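Local coordinates for Alpha/beta hydrolase fold protein (Chitinophaga pinensis, PDB 4PW0) that probably acts as a hydrolase of the alpha/beta hydrolase fold, with catalysis presumably by a serine-based triad on a substrate that is not established, at residues Tyr18-Asn22 / Gly23-Ala27; Thr89-Ala92 / Leu93-Ile96; Ile68-Asn71 / Lys72-Leu76. All coordinates share one frame; numbering follows the deposited sequence.

Interaction 1 of 3, residues Tyr18-Asn22 / Gly23-Ala27; sequences YIEVN and GTRYA
Tyr18 and Arg25 reach the same side of their two strands by different torsions: CG of Tyr18 lies opposite its own carbonyl carbon (chi1 -53°), whereas CG of Arg25 lies opposite its own backbone N (chi1 167°). The two side chains then run alongside each other in one direction. In the Arg25 conformer described, one of two, CD stands 3.6 Å from Tyr18 CD1; the guanidinium beyond it is crowded against Leu76 O, and its position is doubtful. Farther round the ring, Tyr18 CE1 rests against Ala27 CB at 3.8 Å. Glu20 shares this face and is likewise modelled in two conformers; bent at chi2, it lays OE2 beside the aliphatic root of Arg25, 3.5 Å from Arg25 CB.

The backbone beneath is a tight antiparallel beta hairpin at the margin of the alpha/beta hydrolase sheet, strand 17-21 being outermost within the chain. A type I' turn from Val21 to Thr24 closes it, with Asn22 and Gly23 both at positive phi. Two pairs of reciprocal bonds join Ile19 to Tyr26 and Val21 to Thr24; Val21 N to Thr24 O measures 2.8 Å.

The opposite face carries Ile19, Val21, Thr24 and Tyr26 and packs in part on helix 85-98. Val21 crosses Tyr26 at about a right angle, its CG2 lying 3.9 Å from Tyr26 CD2. Thr24 CG2 sits over one face of the same ring, offset toward the rim, and the ring's hydroxyl has its polar partner, Glu94, on that helix. At the turn, a water spans Asn22 O and Thr24 OG1, lying 2.6 Å from the Thr24 hydroxyl.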
# COMPACT_ATOMS: atom_id res chain seq x y z
N TYR A 18 35.24 6.20 0.56
CA TYR A 18 35.47 7.02 -0.60
C TYR A 18 36.00 6.13 -1.70
O TYR A 18 36.80 5.19 -1.46
CB TYR A 18 36.46 8.16 -0.32
CG TYR A 18 36.09 9.02 0.85
CD1 TYR A 18 35.17 10.08 0.73
CD2 TYR A 18 36.57 8.72 2.10
CE1 TYR A 18 34.81 10.81 1.85
CE2 TYR A 18 36.20 9.44 3.22
CZ TYR A 18 35.32 10.48 3.08
OH TYR A 18 34.96 11.18 4.21
N ILE A 19 35.56 6.42 -2.92
CA ILE A 19 36.06 5.72 -4.11
C ILE A 19 36.27 6.71 -5.24
O ILE A 19 35.40 7.55 -5.52
CB ILE A 19 35.19 4.52 -4.54
CG1 ILE A 19 35.87 3.75 -5.69
CG2 ILE A 19 33.78 4.95 -4.94
CD1 ILE A 19 35.25 2.40 -5.95
N GLU A 20 37.45 6.64 -5.87
CA GLU A 20 37.82 7.54 -6.95
C GLU A 20 37.44 6.88 -8.27
O GLU A 20 37.83 5.71 -8.52
CB GLU A 20 39.32 7.85 -6.89
CG GLU A 20 39.82 8.39 -5.54
CD GLU A 20 39.75 9.90 -5.43
OE1 GLU A 20 39.69 10.58 -6.47
OE2 GLU A 20 39.78 10.43 -4.29
N VAL A 21 36.67 7.60 -9.09
CA VAL A 21 36.09 7.07 -10.34
C VAL A 21 36.16 8.15 -11.42
O VAL A 21 35.55 9.21 -11.26
CB VAL A 21 34.58 6.77 -10.11
CG1 VAL A 21 33.98 6.12 -11.33
CG2 VAL A 21 34.35 5.87 -8.90
N ASN A 22 36.94 7.96 -12.49
CA ASN A 22 36.93 8.92 -13.60
C ASN A 22 37.13 10.37 -13.11
O ASN A 22 36.42 11.30 -13.56
CB ASN A 22 35.60 8.77 -14.38
CG ASN A 22 35.51 9.62 -15.63
OD1 ASN A 22 36.52 9.90 -16.30
ND2 ASN A 22 34.29 10.03 -15.98
N GLY A 23 38.06 10.56 -12.17
CA GLY A 23 38.39 11.88 -11.65
C GLY A 23 37.47 12.46 -10.56
O GLY A 23 37.61 13.60 -10.18
N THR A 24 36.51 11.69 -10.07
CA THR A 24 35.59 12.15 -9.03
C THR A 24 35.73 11.23 -7.81
O THR A 24 35.74 9.98 -7.95
CB THR A 24 34.13 12.07 -9.57
OG1 THR A 24 33.99 12.93 -10.73
CG2 THR A 24 33.13 12.44 -8.50
N ARG A 25 35.77 11.83 -6.62
CA ARG A 25 35.76 11.09 -5.36
C ARG A 25 34.31 11.00 -4.91
O ARG A 25 33.69 12.03 -4.65
CB ARG A 25 36.54 11.84 -4.27
CG ARG A 25 36.34 11.31 -2.85
CD ARG A 25 36.49 12.35 -1.72
NE ARG A 25 35.91 13.68 -2.01
CZ ARG A 25 35.67 14.64 -1.12
NH1 ARG A 25 35.85 14.45 0.20
NH2 ARG A 25 35.16 15.81 -1.54
N TYR A 26 33.76 9.79 -4.87
CA TYR A 26 32.40 9.53 -4.35
C TYR A 26 32.46 9.07 -2.91
O TYR A 26 33.18 8.10 -2.59
CB TYR A 26 31.68 8.50 -5.19
CG TYR A 26 31.30 8.98 -6.57
CD1 TYR A 26 30.08 9.61 -6.82
CD2 TYR A 26 32.14 8.77 -7.65
CE1 TYR A 26 29.74 10.03 -8.07
CE2 TYR A 26 31.80 9.19 -8.93
CZ TYR A 26 30.58 9.81 -9.15
OH TYR A 26 30.21 10.30 -10.39
N ALA A 27 31.69 9.75 -2.05
CA ALA A 27 31.52 9.39 -0.67
C ALA A 27 30.28 8.48 -0.52
O ALA A 27 29.22 8.73 -1.11
CB ALA A 27 31.35 10.63 0.20
O HOH W 1 38.92 13.55 -6.95
O HOH W 2 33.65 11.46 -12.87

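Interaction 2 of 3, residues Thr89-Ala92 / Leu93-Ile96; sequences TADA and LEFI
Asp91 and Glu94 stand one turn apart on helix 85-98, the alpha-helix that packs its buried side on the central sheet of the alpha/beta hydrolase fold. Glu94, described here in one of its two conformers, starts with CB 3.8 Å from Asp91 O. With chi1 at 78°, CG is tucked between the residue's own N and carbonyl carbon, which presses it to 3.1 Å from Asp91 O. From there the chain runs extended, and CD has already drawn off to 4.2 Å from the same oxygen. At the tip both carboxylate oxygens are engaged by the hairpin nearby: OE1 by Asn22 ND2 and OE2 by Tyr26 OH.

Asp91 OD1 lies 4.2 Å from Glu94 OE2, a pairing of like charges that would probably be unfavourable if bare. A water lies near both oxygens, though how it shares its bonding is doubtful and the Glu94 leg is weak. A long, weak ion pair between Asp91 OD1 and Lys72 NZ is likely to ease the repulsion.

Four successive main-chain bonds, from Leu93, Glu94, Phe95 and Ile96 back to Thr89, Ala90, Asp91 and Ala92, keep the helix regular here. Around it the apolar side chains fan out: Leu93 folds back so that CG lies 3.4 Å from Thr89 O, while Phe95 stacks on Phe69 of the sheet. Ile96 faces strand 39-42 along with Ala92. Both CG1 and CD1 of Ile96 lie close to the carbonyl oxygen of Ala92, CG1 at 3.2 Å from Ala92 O.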
# COMPACT_ATOMS: atom_id res chain seq x y z
N THR A 89 22.23 10.28 -13.41
CA THR A 89 22.07 8.84 -13.58
C THR A 89 23.37 8.23 -14.12
O THR A 89 23.80 7.20 -13.61
CB THR A 89 20.88 8.52 -14.51
OG1 THR A 89 19.68 9.14 -14.01
CG2 THR A 89 20.66 7.04 -14.60
N ALA A 90 23.97 8.86 -15.13
CA ALA A 90 25.25 8.38 -15.67
C ALA A 90 26.34 8.38 -14.60
O ALA A 90 27.13 7.42 -14.46
CB ALA A 90 25.68 9.26 -16.85
N ASP A 91 26.35 9.44 -13.79
CA ASP A 91 27.33 9.55 -12.71
C ASP A 91 27.12 8.46 -11.66
O ASP A 91 28.05 7.78 -11.20
CB ASP A 91 27.31 10.93 -12.06
CG ASP A 91 27.74 12.07 -13.02
OD1 ASP A 91 28.46 11.75 -14.05
OD2 ASP A 91 27.42 13.25 -12.75
N ALA A 92 25.86 8.25 -11.27
CA ALA A 92 25.60 7.20 -10.33
C ALA A 92 26.04 5.83 -10.84
O ALA A 92 26.56 5.02 -10.10
CB ALA A 92 24.11 7.15 -9.94
N LEU A 93 25.80 5.57 -12.11
CA LEU A 93 26.19 4.31 -12.70
C LEU A 93 27.70 4.11 -12.70
O LEU A 93 28.16 3.01 -12.44
CB LEU A 93 25.63 4.21 -14.12
CG LEU A 93 24.15 3.84 -14.22
CD1 LEU A 93 23.64 4.12 -15.64
CD2 LEU A 93 23.93 2.40 -13.82
N GLU A 94 28.47 5.18 -12.94
CA GLU A 94 29.94 5.03 -12.91
C GLU A 94 30.38 4.65 -11.49
O GLU A 94 31.26 3.82 -11.29
CB GLU A 94 30.68 6.26 -13.49
CG GLU A 94 30.80 7.50 -12.61
CD GLU A 94 31.66 8.63 -13.16
OE1 GLU A 94 32.18 8.50 -14.30
OE2 GLU A 94 31.79 9.67 -12.46
N PHE A 95 29.74 5.24 -10.49
CA PHE A 95 30.02 4.94 -9.10
C PHE A 95 29.69 3.51 -8.75
O PHE A 95 30.51 2.81 -8.16
CB PHE A 95 29.25 5.93 -8.18
CG PHE A 95 29.10 5.47 -6.77
CD1 PHE A 95 30.18 5.38 -5.91
CD2 PHE A 95 27.85 5.09 -6.29
CE1 PHE A 95 30.02 4.91 -4.63
CE2 PHE A 95 27.69 4.62 -5.01
CZ PHE A 95 28.79 4.51 -4.18
N ILE A 96 28.48 3.07 -9.09
CA ILE A 96 28.01 1.76 -8.69
C ILE A 96 28.87 0.68 -9.37
O ILE A 96 29.28 -0.30 -8.75
CB ILE A 96 26.54 1.59 -9.09
CG1 ILE A 96 25.65 2.57 -8.30
CG2 ILE A 96 26.10 0.17 -8.88
CD1 ILE A 96 24.27 2.74 -8.92
O HOH W 3 30.89 11.35 -14.71

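Interaction 3 of 3, residues Ile68-Asn71 / Lys72-Leu76; sequences IFDN and KGVGL
Asp70, just ahead of the type II beta turn Asn71-Val74, meets Val74, the turn's last residue, in the segment that leads from strand 66-69 of the alpha/beta hydrolase sheet into the following loop. The inner part is compact. Asp70 CB lies 3.1 Å from Val74 O, and Asp70 OD1 touches Val74 CG1 at 3.8 Å. The turn is closed by Val74 N bonding to Asn71 O at 3.0 Å, and Gly73 supplies the positive phi it needs. Gly75 is equally constrained, for a CB there would collide with Asp70 OD2. That carboxylate oxygen accepts a weak bond from Leu76 N at 3.4 Å, an N-H also bonded to Asp192 OD1. Cutting Asp70 back to an alanine is likely to open a gap beside Val74 CG1 and to deprive Leu76 N of its second, weak acceptor.

The outer part is looser. The partly exposed Lys72 chain, bent at chi3, runs past Thr24 and Tyr26 of the hairpin. Its backbone is nonetheless tied down: Lys72 N lies in the carbonyl plane of the Asn71 side chain, on a lone pair of OD1, 2.8 Å from Asn71 OD1 at a C=O...N angle of 104°.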
# COMPACT_ATOMS: atom_id res chain seq x y z
N ILE A 68 24.22 3.79 0.66
CA ILE A 68 23.86 5.20 0.55
C ILE A 68 25.06 5.94 0.03
O ILE A 68 26.22 5.60 0.39
CB ILE A 68 23.32 5.80 1.87
CG1 ILE A 68 24.25 5.53 3.08
CG2 ILE A 68 21.90 5.28 2.15
CD1 ILE A 68 23.89 6.30 4.33
N PHE A 69 24.86 6.91 -0.83
CA PHE A 69 25.96 7.64 -1.44
C PHE A 69 25.63 9.07 -1.72
O PHE A 69 24.45 9.42 -1.93
CB PHE A 69 26.46 6.93 -2.72
CG PHE A 69 25.57 7.12 -3.93
CD1 PHE A 69 24.35 6.44 -4.05
CD2 PHE A 69 25.95 7.96 -4.93
CE1 PHE A 69 23.55 6.65 -5.16
CE2 PHE A 69 25.17 8.17 -6.05
CZ PHE A 69 23.95 7.51 -6.17
N ASP A 70 26.66 9.90 -1.83
CA ASP A 70 26.54 11.24 -2.33
C ASP A 70 26.86 11.23 -3.82
O ASP A 70 27.98 10.81 -4.24
CB ASP A 70 27.44 12.22 -1.64
CG ASP A 70 27.01 12.60 -0.23
OD1 ASP A 70 25.80 12.68 0.04
OD2 ASP A 70 27.94 12.85 0.63
N ASN A 71 25.92 11.63 -4.65
CA ASN A 71 26.19 11.76 -6.07
C ASN A 71 27.23 12.90 -6.30
O ASN A 71 27.56 13.66 -5.39
CB ASN A 71 24.87 11.94 -6.81
CG ASN A 71 24.89 11.36 -8.22
OD1 ASN A 71 25.93 11.34 -8.91
ND2 ASN A 71 23.73 10.84 -8.67
N LYS A 72 27.71 13.05 -7.54
CA LYS A 72 28.80 13.93 -7.88
C LYS A 72 28.50 15.35 -7.37
O LYS A 72 27.42 15.90 -7.57
CB LYS A 72 28.99 13.95 -9.39
CG LYS A 72 30.14 14.84 -9.84
CD LYS A 72 30.30 14.85 -11.36
CE LYS A 72 30.84 13.55 -11.89
NZ LYS A 72 31.02 13.67 -13.38
N GLY A 73 29.46 15.91 -6.64
CA GLY A 73 29.38 17.25 -6.12
C GLY A 73 28.62 17.46 -4.83
O GLY A 73 28.64 18.53 -4.26
N VAL A 74 27.88 16.44 -4.42
CA VAL A 74 27.02 16.56 -3.23
C VAL A 74 27.82 16.19 -1.98
O VAL A 74 28.40 15.13 -1.92
CB VAL A 74 25.81 15.62 -3.37
CG1 VAL A 74 24.91 15.72 -2.14
CG2 VAL A 74 25.02 15.98 -4.60
N GLY A 75 27.80 17.06 -0.97
CA GLY A 75 28.39 16.71 0.32
C GLY A 75 29.88 16.42 0.16
O GLY A 75 30.59 17.16 -0.55
N LEU A 76 30.29 15.29 0.72
CA LEU A 76 31.72 14.89 0.67
C LEU A 76 32.14 14.33 -0.69
O LEU A 76 33.34 14.06 -0.90
CB LEU A 76 32.02 13.90 1.78
CG LEU A 76 32.21 14.53 3.15
CD1 LEU A 76 32.05 13.43 4.20
CD2 LEU A 76 33.54 15.30 3.25

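Along the chain the order is interaction 1, interaction 3, interaction 2, and their centres form a compact triangle with sides of about 10 to 11 Å, all on one side of the chain's centre. Interactions 1 and 3 share the sheet: strands 24-31 and 66-69 are neighbours, joined where Ala27 O meets Asp70 N. Interaction 2 lies on helix 85-98, which follows the loop of interaction 3 and packs against both other sites, with Phe95 touching both Phe69 and Tyr26. The hairpin edge, the loop after strand 66-69 and the helix thus form one connected corner of the alpha/beta hydrolase fold; Asn71 lies near, without touching, the putative nucleophile elbow.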